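Local coordinates for protein ALDH21) (Physcomitrella patens subsp. patens, PDB 5MZ5) that oxidises succinic semialdehyde with NADP+ as cofactor, as a tetrameric aldehyde dehydrogenase of a moss, at residues I305-N310 against L468-A473; S319-Q324 against G441-I446; N409-E414 against V432-N437; S426-A431 against A454-E459. All coordinates share one frame; numbering follows the deposited sequence.

Contact 1. Residues I305-N310 against L468-A473; sequences IQRLIN and LNDSPA
Arg307, on the side of helix 301-313, reaches a carboxylate in the loop that leaves strand 465-468. Its NH1 gives a hydrogen bond to Asp470 OD2 at 3.0 Å, a bond that is also a salt bridge. OD2 lies in the guanidinium plane, at its edge, and takes the bond on its syn side, while the two flat groups are turned 62° apart. The bend at chi2 sets CD over the carboxylate, 3.3 Å from Asp470 OD1, and the bend at chi3 turns the guanidinium so that NH1 meets OD2. The carbonyl of the same residue, Arg307 O, has Ser471 CB beside it at 3.4 Å. One turn further on, Asn310 has CG anti to the backbone N (chi1 176°), which brings its amide to the loop, and its ND2 donates to a water at 2.8 Å. That water also donates to Asp470 OD1 and bonds to Ser471 OG, 2.6 Å away. Ser471 OG in turn accepts from Ala473 N in an ST turn, and Asp470 OD1 accepts from Ser471 N. Arg510 of the second subunit forms another salt bridge to Asp470 OD2. An alanine in place of Asp470 would probably leave both arginines without their shared anion and the water short of an acceptor. The buried carboxylate thus has partners for each oxygen, and the two arginine charges would be expected to keep it ionised, tying helix, loop and subunit interface together.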
loop_
_atom_site.group_PDB
_atom_site.type_symbol
_atom_site.label_atom_id
_atom_site.label_comp_id
_atom_site.label_asym_id
_atom_site.label_seq_id
_atom_site.Cartn_x
_atom_site.Cartn_y
_atom_site.Cartn_z
ATOM N N ILE A 305 16.804 18.717 -28.805
ATOM C CA ILE A 305 16.996 18.150 -30.153
ATOM C C ILE A 305 17.452 16.692 -30.055
ATOM O O ILE A 305 16.866 15.841 -30.716
ATOM C CB ILE A 305 17.930 19.033 -31.055
ATOM C CG1 ILE A 305 17.327 20.435 -31.345
ATOM C CG2 ILE A 305 18.361 18.327 -32.372
ATOM C CD1 ILE A 305 15.902 20.508 -32.055
ATOM N N GLN A 306 18.459 16.404 -29.197
ATOM C CA GLN A 306 18.975 15.043 -28.999
ATOM C C GLN A 306 17.881 14.079 -28.571
ATOM O O GLN A 306 17.839 12.960 -29.069
ATOM C CB GLN A 306 20.111 15.024 -27.961
ATOM C CG GLN A 306 21.449 15.564 -28.478
ATOM C CD GLN A 306 22.442 15.922 -27.383
ATOM O OE1 GLN A 306 22.274 15.614 -26.191
ATOM N NE2 GLN A 306 23.527 16.582 -27.777
ATOM N N ARG A 307 16.983 14.516 -27.655
ATOM C CA ARG A 307 15.888 13.669 -27.163
ATOM C C ARG A 307 14.802 13.497 -28.204
ATOM O O ARG A 307 14.217 12.420 -28.298
ATOM C CB ARG A 307 15.339 14.183 -25.821
ATOM C CG ARG A 307 16.409 14.218 -24.716
ATOM C CD ARG A 307 16.566 12.907 -23.991
ATOM N NE ARG A 307 17.387 11.945 -24.719
ATOM C CZ ARG A 307 17.269 10.624 -24.607
ATOM N NH1 ARG A 307 16.341 10.094 -23.813
ATOM N NH2 ARG A 307 18.073 9.821 -25.295
ATOM N N LEU A 308 14.566 14.544 -29.020
ATOM C CA LEU A 308 13.594 14.487 -30.118
ATOM C C LEU A 308 14.091 13.543 -31.220
ATOM O O LEU A 308 13.287 12.826 -31.825
ATOM C CB LEU A 308 13.322 15.874 -30.682
ATOM C CG LEU A 308 12.593 16.863 -29.786
ATOM C CD1 LEU A 308 12.449 18.200 -30.495
ATOM C CD2 LEU A 308 11.240 16.323 -29.323
ATOM N N ILE A 309 15.420 13.520 -31.451
ATOM C CA ILE A 309 16.077 12.616 -32.416
ATOM C C ILE A 309 15.907 11.167 -31.921
ATOM O O ILE A 309 15.491 10.304 -32.699
ATOM C CB ILE A 309 17.572 13.007 -32.648
ATOM C CG1 ILE A 309 17.698 14.317 -33.465
ATOM C CG2 ILE A 309 18.415 11.846 -33.261
ATOM C CD1 ILE A 309 17.226 14.245 -35.016
ATOM N N ASN A 310 16.172 10.920 -30.610
ATOM C CA ASN A 310 15.998 9.597 -30.010
ATOM C C ASN A 310 14.539 9.136 -30.177
ATOM O O ASN A 310 14.296 8.027 -30.648
ATOM C CB ASN A 310 16.442 9.580 -28.538
ATOM C CG ASN A 310 16.191 8.239 -27.861
ATOM O OD1 ASN A 310 16.893 7.251 -28.089
ATOM N ND2 ASN A 310 15.116 8.146 -27.100
ATOM N N LEU A 468 7.535 13.762 -19.388
ATOM C CA LEU A 468 7.816 15.145 -19.080
ATOM C C LEU A 468 9.307 15.459 -19.247
ATOM O O LEU A 468 10.156 14.892 -18.550
ATOM C CB LEU A 468 7.300 15.478 -17.653
ATOM C CG LEU A 468 7.463 16.926 -17.134
ATOM C CD1 LEU A 468 6.904 17.992 -18.142
ATOM C CD2 LEU A 468 6.797 17.069 -15.765
ATOM N N ASN A 469 9.600 16.352 -20.198
ATOM C CA ASN A 469 10.936 16.853 -20.572
ATOM C C ASN A 469 11.849 15.739 -21.125
ATOM O O ASN A 469 13.047 15.651 -20.854
ATOM C CB ASN A 469 11.565 17.677 -19.442
ATOM C CG ASN A 469 10.742 18.919 -19.228
ATOM O OD1 ASN A 469 10.115 19.417 -20.158
ATOM N ND2 ASN A 469 10.636 19.395 -18.000
ATOM N N ASP A 470 11.229 14.910 -21.949
ATOM C CA ASP A 470 11.804 13.862 -22.776
ATOM C C ASP A 470 10.708 13.514 -23.785
ATOM O O ASP A 470 9.545 13.911 -23.608
ATOM C CB ASP A 470 12.312 12.632 -21.975
ATOM C CG ASP A 470 13.383 11.797 -22.684
ATOM O OD1 ASP A 470 13.459 11.849 -23.935
ATOM O OD2 ASP A 470 14.136 11.093 -21.993
ATOM N N SER A 471 11.093 12.836 -24.865
ATOM C CA SER A 471 10.203 12.422 -25.934
ATOM C C SER A 471 9.347 11.237 -25.437
ATOM O O SER A 471 9.730 10.594 -24.441
ATOM C CB SER A 471 11.014 12.019 -27.166
ATOM O OG SER A 471 11.212 10.614 -27.181
ATOM N N PRO A 472 8.232 10.895 -26.142
ATOM C CA PRO A 472 7.397 9.750 -25.704
ATOM C C PRO A 472 8.072 8.374 -25.832
ATOM O O PRO A 472 7.482 7.378 -25.408
ATOM C CB PRO A 472 6.182 9.820 -26.654
ATOM C CG PRO A 472 6.706 10.542 -27.891
ATOM C CD PRO A 472 7.653 11.558 -27.338
ATOM N N ALA A 473 9.276 8.301 -26.438
ATOM C CA ALA A 473 9.963 7.031 -26.640
ATOM C C ALA A 473 10.650 6.471 -25.369
ATOM O O ALA A 473 11.248 5.396 -25.417
ATOM C CB ALA A 473 10.938 7.128 -27.804
HETATM O O HOH W 1 13.526 10.135 -26.012
#

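Contact 2. Residues S319-Q324 against G441-I446; sequences SCIHMQ and GLQSGI
Leu442 packs against the turn that carries Cys320, a residue that binds both succinate and NADP+. Its CG stands anti to the backbone N (chi1 -165°), which turns the branched end of the side chain to the cysteine: Leu442 CD2 is 3.7 Å from Cys320 CB and 3.4 Å from Cys320 O. Leu442 CG meets the CG2 branch of Ile321, 3.7 Å away, and the two side chains cross at about a right angle. Gln443, where strand 443-447 begins, runs its extended chain past the isoleucine. Its CB, CG and CD all lie near Ile321 CG2, the CG at 3.9 Å, and Gln443 NE2 comes equally close to Ile321 CD1. The amide nitrogen is spent on the carbonyls of Pro472 and Leu474, so its meeting with the isoleucine is plain packing. No hydrogen bond joins the two segments. The turn is braced from within: it is a type I beta turn from Ser319 to His322, and Ser319 OG accepts from Ile321 N at 3.2 Å in an ST turn. Ser319 OG also bonds to Tyr314 OH, and both residues bind succinate. Tyr481, which also binds succinate, touches Ile321 and Leu442. The contact itself is therefore apolar: Leu442 covers the CB and carbonyl of Cys320, the leucine and the glutamine chain pack on Ile321, and the turn's own hydrogen bonds hold its shape.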
loop_
_atom_site.group_PDB
_atom_site.type_symbol
_atom_site.label_atom_id
_atom_site.label_comp_id
_atom_site.label_asym_id
_atom_site.label_seq_id
_atom_site.Cartn_x
_atom_site.Cartn_y
_atom_site.Cartn_z
ATOM N N SER A 319 9.094 0.922 -33.208
ATOM C CA SER A 319 8.763 0.909 -31.798
ATOM C C SER A 319 7.343 1.405 -31.644
ATOM O O SER A 319 6.922 2.321 -32.347
ATOM C CB SER A 319 9.722 1.813 -31.026
ATOM O OG SER A 319 9.297 2.013 -29.690
ATOM N N CYS A 320 6.613 0.799 -30.711
ATOM C CA CYS A 320 5.229 1.138 -30.399
ATOM C C CYS A 320 5.129 2.515 -29.729
ATOM O O CYS A 320 4.047 3.087 -29.718
ATOM C CB CYS A 320 4.587 0.038 -29.553
ATOM S SG CYS A 320 4.575 -1.601 -30.343
ATOM N N ILE A 321 6.275 3.069 -29.223
ATOM C CA ILE A 321 6.345 4.406 -28.608
ATOM C C ILE A 321 7.259 5.366 -29.414
ATOM O O ILE A 321 7.676 6.398 -28.895
ATOM C CB ILE A 321 6.676 4.395 -27.091
ATOM C CG1 ILE A 321 8.020 3.661 -26.787
ATOM C CG2 ILE A 321 5.487 3.834 -26.307
ATOM C CD1 ILE A 321 8.461 3.625 -25.256
ATOM N N HIS A 322 7.518 5.043 -30.697
ATOM C CA HIS A 322 8.257 5.905 -31.618
ATOM C C HIS A 322 7.552 7.276 -31.682
ATOM O O HIS A 322 6.324 7.320 -31.694
ATOM C CB HIS A 322 8.276 5.241 -33.010
ATOM C CG HIS A 322 8.478 6.187 -34.164
ATOM N ND1 HIS A 322 7.599 6.217 -35.231
ATOM C CD2 HIS A 322 9.482 7.066 -34.401
ATOM C CE1 HIS A 322 8.060 7.149 -36.047
ATOM N NE2 HIS A 322 9.192 7.686 -35.589
ATOM N N MET A 323 8.309 8.391 -31.648
ATOM C CA MET A 323 7.696 9.727 -31.742
ATOM C C MET A 323 7.365 9.992 -33.219
ATOM O O MET A 323 8.245 10.317 -34.025
ATOM C CB MET A 323 8.599 10.810 -31.140
ATOM C CG MET A 323 8.014 12.221 -31.180
ATOM S SD MET A 323 9.322 13.447 -30.878
ATOM C CE MET A 323 10.123 13.458 -32.501
ATOM N N GLN A 324 6.093 9.793 -33.573
ATOM C CA GLN A 324 5.620 9.947 -34.948
ATOM C C GLN A 324 5.217 11.386 -35.273
ATOM O O GLN A 324 5.364 11.804 -36.415
ATOM C CB GLN A 324 4.458 8.983 -35.215
ATOM C CG GLN A 324 4.132 8.819 -36.701
ATOM C CD GLN A 324 3.067 7.773 -36.916
ATOM O OE1 GLN A 324 3.141 6.655 -36.390
ATOM N NE2 GLN A 324 2.040 8.116 -37.674
ATOM N N GLY A 441 -3.304 5.481 -28.092
ATOM C CA GLY A 441 -3.169 6.153 -26.802
ATOM C C GLY A 441 -2.151 5.510 -25.895
ATOM O O GLY A 441 -2.449 5.209 -24.744
ATOM N N LEU A 442 -0.939 5.305 -26.407
ATOM C CA LEU A 442 0.122 4.638 -25.667
ATOM C C LEU A 442 0.911 5.611 -24.800
ATOM O O LEU A 442 0.778 5.583 -23.573
ATOM C CB LEU A 442 0.992 3.831 -26.663
ATOM C CG LEU A 442 1.980 2.754 -26.186
ATOM C CD1 LEU A 442 1.558 2.070 -24.935
ATOM C CD2 LEU A 442 2.191 1.719 -27.258
ATOM N N GLN A 443 1.702 6.487 -25.424
ATOM C CA GLN A 443 2.511 7.482 -24.725
ATOM C C GLN A 443 2.541 8.799 -25.470
ATOM O O GLN A 443 2.274 8.847 -26.666
ATOM C CB GLN A 443 3.943 6.974 -24.427
ATOM C CG GLN A 443 3.976 5.864 -23.386
ATOM C CD GLN A 443 5.292 5.565 -22.719
ATOM O OE1 GLN A 443 5.335 4.803 -21.762
ATOM N NE2 GLN A 443 6.395 6.133 -23.188
ATOM N N SER A 444 2.816 9.872 -24.740
ATOM C CA SER A 444 2.946 11.246 -25.239
ATOM C C SER A 444 4.133 11.887 -24.530
ATOM O O SER A 444 4.494 11.464 -23.435
ATOM C CB SER A 444 1.683 12.039 -24.935
ATOM O OG SER A 444 0.675 11.757 -25.888
ATOM N N GLY A 445 4.721 12.892 -25.164
ATOM C CA GLY A 445 5.843 13.644 -24.635
ATOM C C GLY A 445 5.507 15.120 -24.574
ATOM O O GLY A 445 4.700 15.607 -25.368
ATOM N N ILE A 446 6.097 15.832 -23.601
ATOM C CA ILE A 446 5.928 17.277 -23.431
ATOM C C ILE A 446 7.206 17.942 -22.872
ATOM O O ILE A 446 7.673 17.573 -21.792
ATOM C CB ILE A 446 4.648 17.681 -22.611
ATOM C CG1 ILE A 446 4.582 19.226 -22.432
ATOM C CG2 ILE A 446 4.551 16.940 -21.252
ATOM C CD1 ILE A 446 3.392 19.785 -21.808
#

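Contact 3. Residues N409-E414 against V432-N437; sequences NARKEE and VKECNN
Arg411 bridges from the short helix 409-412 to the C-terminal end of helix 428-435. From CB its chain sets out with CG anti to the backbone N (chi1 174°) and bends at chi2, which carries the guanidinium across to the other segment. NE is the first atom to find a partner, a water at 3.1 Å that also donates to Glu434 OE2. Beyond CZ, NH1 donates to Asn437 O at 3.1 Å. NH2 does double duty, reaching the same Asn437 O at 2.8 Å and making a salt bridge with Glu434 OE2, also at 2.8 Å. Two nitrogens thus grip one carbonyl oxygen end-on, within 2° of the guanidinium plane, whereas the carboxylate, its plane turned 65° away, is met from above. The other carboxylate oxygen, Glu434 OE1, accepts from Asn437 ND2 at 3.1 Å, which joins the two partners to each other. A leucine in place of Arg411 would probably leave Glu434 without its countercharge and the Asn437 carbonyl without either donor. Tyr327 of strand 323-329 touches both Arg411 and Glu434. The arrangement is an arginine holding the backbone carbonyl of Asn437 near the C-terminal end of helix 428-435, on the helical flank of the alpha/beta domain that carries Cys320 in this aldehyde dehydrogenase.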
loop_
_atom_site.group_PDB
_atom_site.type_symbol
_atom_site.label_atom_id
_atom_site.label_comp_id
_atom_site.label_asym_id
_atom_site.label_seq_id
_atom_site.Cartn_x
_atom_site.Cartn_y
_atom_site.Cartn_z
ATOM N N ASN A 409 -2.432 8.408 -44.558
ATOM C CA ASN A 409 -2.118 7.216 -43.756
ATOM C C ASN A 409 -0.972 7.445 -42.780
ATOM O O ASN A 409 -1.011 6.905 -41.671
ATOM C CB ASN A 409 -1.802 6.020 -44.637
ATOM C CG ASN A 409 -3.013 5.361 -45.226
ATOM O OD1 ASN A 409 -3.993 5.070 -44.538
ATOM N ND2 ASN A 409 -2.954 5.072 -46.514
ATOM N N ALA A 410 0.035 8.254 -43.190
ATOM C CA ALA A 410 1.198 8.605 -42.370
ATOM C C ALA A 410 0.757 9.351 -41.097
ATOM O O ALA A 410 1.403 9.201 -40.068
ATOM C CB ALA A 410 2.177 9.449 -43.173
ATOM N N ARG A 411 -0.367 10.094 -41.156
ATOM C CA ARG A 411 -0.900 10.832 -40.012
ATOM C C ARG A 411 -1.894 10.006 -39.168
ATOM O O ARG A 411 -1.826 10.025 -37.939
ATOM C CB ARG A 411 -1.501 12.186 -40.472
ATOM C CG ARG A 411 -2.228 13.015 -39.389
ATOM C CD ARG A 411 -1.405 13.297 -38.124
ATOM N NE ARG A 411 -2.178 14.030 -37.116
ATOM C CZ ARG A 411 -3.024 13.474 -36.249
ATOM N NH1 ARG A 411 -3.196 12.161 -36.226
ATOM N NH2 ARG A 411 -3.698 14.231 -35.396
ATOM N N LYS A 412 -2.795 9.281 -39.830
ATOM C CA LYS A 412 -3.861 8.481 -39.229
ATOM C C LYS A 412 -3.372 7.176 -38.572
ATOM O O LYS A 412 -3.874 6.794 -37.507
ATOM C CB LYS A 412 -4.925 8.212 -40.314
ATOM C CG LYS A 412 -6.162 7.413 -39.898
ATOM C CD LYS A 412 -7.287 7.461 -40.960
ATOM C CE LYS A 412 -6.896 7.133 -42.398
ATOM N NZ LYS A 412 -6.524 5.703 -42.587
ATOM N N GLU A 413 -2.414 6.487 -39.211
ATOM C CA GLU A 413 -1.941 5.179 -38.752
ATOM C C GLU A 413 -0.524 5.197 -38.203
ATOM O O GLU A 413 0.231 6.142 -38.438
ATOM C CB GLU A 413 -2.001 4.151 -39.914
ATOM C CG GLU A 413 -3.286 4.119 -40.725
ATOM C CD GLU A 413 -4.548 3.717 -39.988
ATOM O OE1 GLU A 413 -4.456 2.999 -38.966
ATOM O OE2 GLU A 413 -5.641 4.110 -40.452
ATOM N N GLU A 414 -0.156 4.100 -37.524
ATOM C CA GLU A 414 1.179 3.850 -37.005
ATOM C C GLU A 414 2.073 3.569 -38.213
ATOM O O GLU A 414 1.812 2.631 -38.970
ATOM C CB GLU A 414 1.154 2.631 -36.061
ATOM C CG GLU A 414 2.525 2.260 -35.495
ATOM C CD GLU A 414 2.470 1.188 -34.427
ATOM O OE1 GLU A 414 1.850 0.137 -34.688
ATOM O OE2 GLU A 414 3.048 1.388 -33.334
ATOM N N VAL A 432 -2.571 19.986 -27.108
ATOM C CA VAL A 432 -2.951 18.825 -26.293
ATOM C C VAL A 432 -4.112 18.075 -26.975
ATOM O O VAL A 432 -4.069 16.849 -27.091
ATOM C CB VAL A 432 -3.282 19.206 -24.817
ATOM C CG1 VAL A 432 -3.794 17.992 -24.026
ATOM C CG2 VAL A 432 -2.071 19.830 -24.120
ATOM N N LYS A 433 -5.125 18.829 -27.438
ATOM C CA LYS A 433 -6.282 18.319 -28.157
ATOM C C LYS A 433 -5.822 17.595 -29.453
ATOM O O LYS A 433 -6.320 16.508 -29.760
ATOM C CB LYS A 433 -7.258 19.470 -28.475
ATOM C CG LYS A 433 -8.581 18.997 -29.069
ATOM C CD LYS A 433 -9.509 20.152 -29.415
ATOM C CE LYS A 433 -10.773 19.636 -30.047
ATOM N NZ LYS A 433 -11.728 20.742 -30.331
ATOM N N GLU A 434 -4.835 18.164 -30.164
ATOM C CA GLU A 434 -4.305 17.553 -31.373
ATOM C C GLU A 434 -3.485 16.287 -31.079
ATOM O O GLU A 434 -3.512 15.345 -31.877
ATOM C CB GLU A 434 -3.533 18.568 -32.238
ATOM C CG GLU A 434 -3.336 18.122 -33.677
ATOM C CD GLU A 434 -4.545 17.633 -34.456
ATOM O OE1 GLU A 434 -5.695 17.990 -34.104
ATOM O OE2 GLU A 434 -4.332 16.910 -35.454
ATOM N N CYS A 435 -2.772 16.259 -29.929
ATOM C CA CYS A 435 -2.033 15.075 -29.462
ATOM C C CYS A 435 -3.003 13.910 -29.291
ATOM O O CYS A 435 -2.675 12.782 -29.656
ATOM C CB CYS A 435 -1.308 15.375 -28.151
ATOM S SG CYS A 435 0.217 16.308 -28.367
ATOM N N ASN A 436 -4.203 14.212 -28.758
ATOM C CA ASN A 436 -5.296 13.282 -28.502
ATOM C C ASN A 436 -6.077 12.914 -29.742
ATOM O O ASN A 436 -6.860 11.967 -29.679
ATOM C CB ASN A 436 -6.255 13.850 -27.428
ATOM C CG ASN A 436 -5.637 13.933 -26.063
ATOM O OD1 ASN A 436 -4.667 13.230 -25.738
ATOM N ND2 ASN A 436 -6.219 14.757 -25.217
ATOM N N ASN A 437 -5.883 13.663 -30.861
ATOM C CA ASN A 437 -6.582 13.456 -32.136
ATOM C C ASN A 437 -5.983 12.259 -32.898
ATOM O O ASN A 437 -5.333 12.406 -33.950
ATOM C CB ASN A 437 -6.619 14.761 -32.974
ATOM C CG ASN A 437 -7.547 14.694 -34.159
ATOM O OD1 ASN A 437 -8.353 13.774 -34.287
ATOM N ND2 ASN A 437 -7.451 15.666 -35.063
HETATM O O HOH W 2 -1.947 17.084 -36.551
#

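Contact 4. Residues S426-A431 against A454-E459; sequences SDFKEA and AFYAFE
Tyr456 OH and Lys429 O grip one water between them, each at 2.7 Å, and this is the polar link between the start of helix 428-435 and helix 451-460. The water donates to the carbonyl and lies at the edge of the tyrosine ring, in its plane. The ring gets there because Tyr456 holds CG anti to the backbone N (chi1 177°), which extends it from its own helix toward the other. The aliphatic part of Lys429 crosses the phenol end at about a right angle: Lys429 CG is 3.5 Å from Tyr456 OH and 3.8 Å from Tyr456 CZ. The lysine chain then bends at chi3 and chi4, taking its amine past the ring. On the buried side Phe428 and Tyr456 reach out from their helices and run antiparallel past one another, with Phe428 CE2 touching Tyr456 CD1 at 3.7 Å. The edge of the phenylalanine ring also looks toward a methyl group, its CZ lying 4.4 Å from Ala457 CB, a looser approach. At the start of helix 428-435 the first turn is capped: Asp427, at the N-cap, accepts from Glu430 N through OD2 at 3.2 Å. Leu515 of the fourth subunit rests on Phe428 and Lys429, and Gly513 of that subunit on Tyr456. The contact therefore grades from apolar packing at Phe428 and Ala457 to a water bridge beside the exposed lysine. Phe428 and Ala457 both pack on Ile446 of strand 443-447, which lies between the two helices in sequence.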
loop_
_atom_site.group_PDB
_atom_site.type_symbol
_atom_site.label_atom_id
_atom_site.label_comp_id
_atom_site.label_asym_id
_atom_site.label_seq_id
_atom_site.Cartn_x
_atom_site.Cartn_y
_atom_site.Cartn_z
ATOM N N SER A 426 -0.074 27.432 -31.988
ATOM C CA SER A 426 -0.050 28.735 -31.319
ATOM C C SER A 426 -0.701 28.645 -29.939
ATOM O O SER A 426 -0.354 29.430 -29.051
ATOM C CB SER A 426 -0.758 29.796 -32.163
ATOM O OG SER A 426 -2.062 29.381 -32.539
ATOM N N ASP A 427 -1.659 27.708 -29.771
ATOM C CA ASP A 427 -2.369 27.509 -28.510
ATOM C C ASP A 427 -2.023 26.149 -27.883
ATOM O O ASP A 427 -2.184 25.113 -28.530
ATOM C CB ASP A 427 -3.887 27.671 -28.711
ATOM C CG ASP A 427 -4.679 27.619 -27.416
ATOM O OD1 ASP A 427 -4.500 28.516 -26.579
ATOM O OD2 ASP A 427 -5.473 26.681 -27.246
ATOM N N PHE A 428 -1.550 26.161 -26.626
ATOM C CA PHE A 428 -1.162 24.968 -25.878
ATOM C C PHE A 428 -2.319 23.963 -25.712
ATOM O O PHE A 428 -2.111 22.773 -25.941
ATOM C CB PHE A 428 -0.520 25.336 -24.511
ATOM C CG PHE A 428 -0.145 24.124 -23.694
ATOM C CD1 PHE A 428 0.998 23.391 -23.990
ATOM C CD2 PHE A 428 -0.956 23.690 -22.646
ATOM C CE1 PHE A 428 1.326 22.248 -23.251
ATOM C CE2 PHE A 428 -0.619 22.554 -21.902
ATOM C CZ PHE A 428 0.512 21.836 -22.214
ATOM N N LYS A 429 -3.518 24.440 -25.299
ATOM C CA LYS A 429 -4.707 23.608 -25.106
ATOM C C LYS A 429 -5.045 22.868 -26.414
ATOM O O LYS A 429 -5.394 21.682 -26.382
ATOM C CB LYS A 429 -5.907 24.470 -24.687
ATOM C CG LYS A 429 -6.053 24.649 -23.190
ATOM C CD LYS A 429 -7.127 25.703 -22.866
ATOM C CE LYS A 429 -7.947 25.488 -21.603
ATOM N NZ LYS A 429 -7.278 25.981 -20.365
ATOM N N GLU A 430 -4.898 23.573 -27.558
ATOM C CA GLU A 430 -5.137 23.046 -28.901
ATOM C C GLU A 430 -4.109 22.002 -29.278
ATOM O O GLU A 430 -4.464 21.030 -29.933
ATOM C CB GLU A 430 -5.187 24.176 -29.946
ATOM C CG GLU A 430 -6.499 24.946 -29.946
ATOM C CD GLU A 430 -7.756 24.163 -30.281
ATOM O OE1 GLU A 430 -7.747 23.385 -31.263
ATOM O OE2 GLU A 430 -8.764 24.346 -29.563
ATOM N N ALA A 431 -2.837 22.194 -28.868
ATOM C CA ALA A 431 -1.763 21.233 -29.117
ATOM C C ALA A 431 -2.080 19.911 -28.385
ATOM O O ALA A 431 -1.911 18.850 -28.983
ATOM C CB ALA A 431 -0.419 21.792 -28.651
ATOM N N ALA A 454 2.596 21.318 -17.509
ATOM C CA ALA A 454 3.076 19.964 -17.216
ATOM C C ALA A 454 1.939 19.108 -16.636
ATOM O O ALA A 454 1.660 18.018 -17.151
ATOM C CB ALA A 454 4.253 20.027 -16.241
ATOM N N PHE A 455 1.249 19.635 -15.605
ATOM C CA PHE A 455 0.170 18.913 -14.945
ATOM C C PHE A 455 -1.146 18.939 -15.733
ATOM O O PHE A 455 -1.939 18.018 -15.578
ATOM C CB PHE A 455 0.000 19.370 -13.483
ATOM C CG PHE A 455 1.090 18.733 -12.640
ATOM C CD1 PHE A 455 2.316 19.373 -12.458
ATOM C CD2 PHE A 455 0.932 17.444 -12.119
ATOM C CE1 PHE A 455 3.340 18.761 -11.731
ATOM C CE2 PHE A 455 1.960 16.837 -11.389
ATOM C CZ PHE A 455 3.158 17.497 -11.204
ATOM N N TYR A 456 -1.362 19.944 -16.599
ATOM C CA TYR A 456 -2.538 20.000 -17.481
ATOM C C TYR A 456 -2.383 18.850 -18.486
ATOM O O TYR A 456 -3.339 18.110 -18.726
ATOM C CB TYR A 456 -2.655 21.372 -18.203
ATOM C CG TYR A 456 -3.806 21.448 -19.186
ATOM C CD1 TYR A 456 -3.681 20.947 -20.482
ATOM C CD2 TYR A 456 -5.040 21.965 -18.806
ATOM C CE1 TYR A 456 -4.753 20.968 -21.376
ATOM C CE2 TYR A 456 -6.110 22.021 -19.703
ATOM C CZ TYR A 456 -5.964 21.509 -20.983
ATOM O OH TYR A 456 -7.018 21.537 -21.865
ATOM N N ALA A 457 -1.166 18.690 -19.057
ATOM C CA ALA A 457 -0.873 17.614 -20.014
ATOM C C ALA A 457 -1.027 16.228 -19.350
ATOM O O ALA A 457 -1.567 15.317 -19.973
ATOM C CB ALA A 457 0.531 17.777 -20.576
ATOM N N PHE A 458 -0.587 16.076 -18.080
ATOM C CA PHE A 458 -0.744 14.814 -17.349
ATOM C C PHE A 458 -2.232 14.469 -17.208
ATOM O O PHE A 458 -2.637 13.340 -17.456
ATOM C CB PHE A 458 -0.029 14.864 -15.965
ATOM C CG PHE A 458 -0.094 13.588 -15.139
ATOM C CD1 PHE A 458 -0.039 12.332 -15.748
ATOM C CD2 PHE A 458 -0.158 13.641 -13.749
ATOM C CE1 PHE A 458 -0.108 11.153 -14.985
ATOM C CE2 PHE A 458 -0.183 12.461 -12.983
ATOM C CZ PHE A 458 -0.164 11.225 -13.609
ATOM N N GLU A 459 -3.036 15.465 -16.879
ATOM C CA GLU A 459 -4.471 15.339 -16.706
ATOM C C GLU A 459 -5.266 15.052 -17.996
ATOM O O GLU A 459 -6.194 14.244 -17.956
ATOM C CB GLU A 459 -5.005 16.621 -16.057
ATOM C CG GLU A 459 -6.205 16.413 -15.148
ATOM C CD GLU A 459 -6.051 15.475 -13.960
ATOM O OE1 GLU A 459 -7.088 14.905 -13.553
ATOM O OE2 GLU A 459 -4.919 15.295 -13.447
HETATM O O HOH W 3 -6.738 20.533 -24.373
#

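Overall arrangement
Contacts 1 and 2 are buried, contacts 3 and 4 only partly so. Strand 443-447 runs through the group: it supplies Gln443 to contact 2, and its Ile446 packs against the side chains of contact 4 and bonds through its backbone to Asn469 of contact 1. Helix 428-435 serves contact 4 with its first turn and contact 3 with its last. Chemistry changes with place: contact 2, beside Cys320, which binds succinate and NADP+, is apolar across its segments, contacts 1 and 3 each turn on an arginine-carboxylate pair, and contact 4 joins ring packing to a water bridge. Contacts 1 and 4 also meet other subunits, whereas no other chain touches contacts 2 and 3.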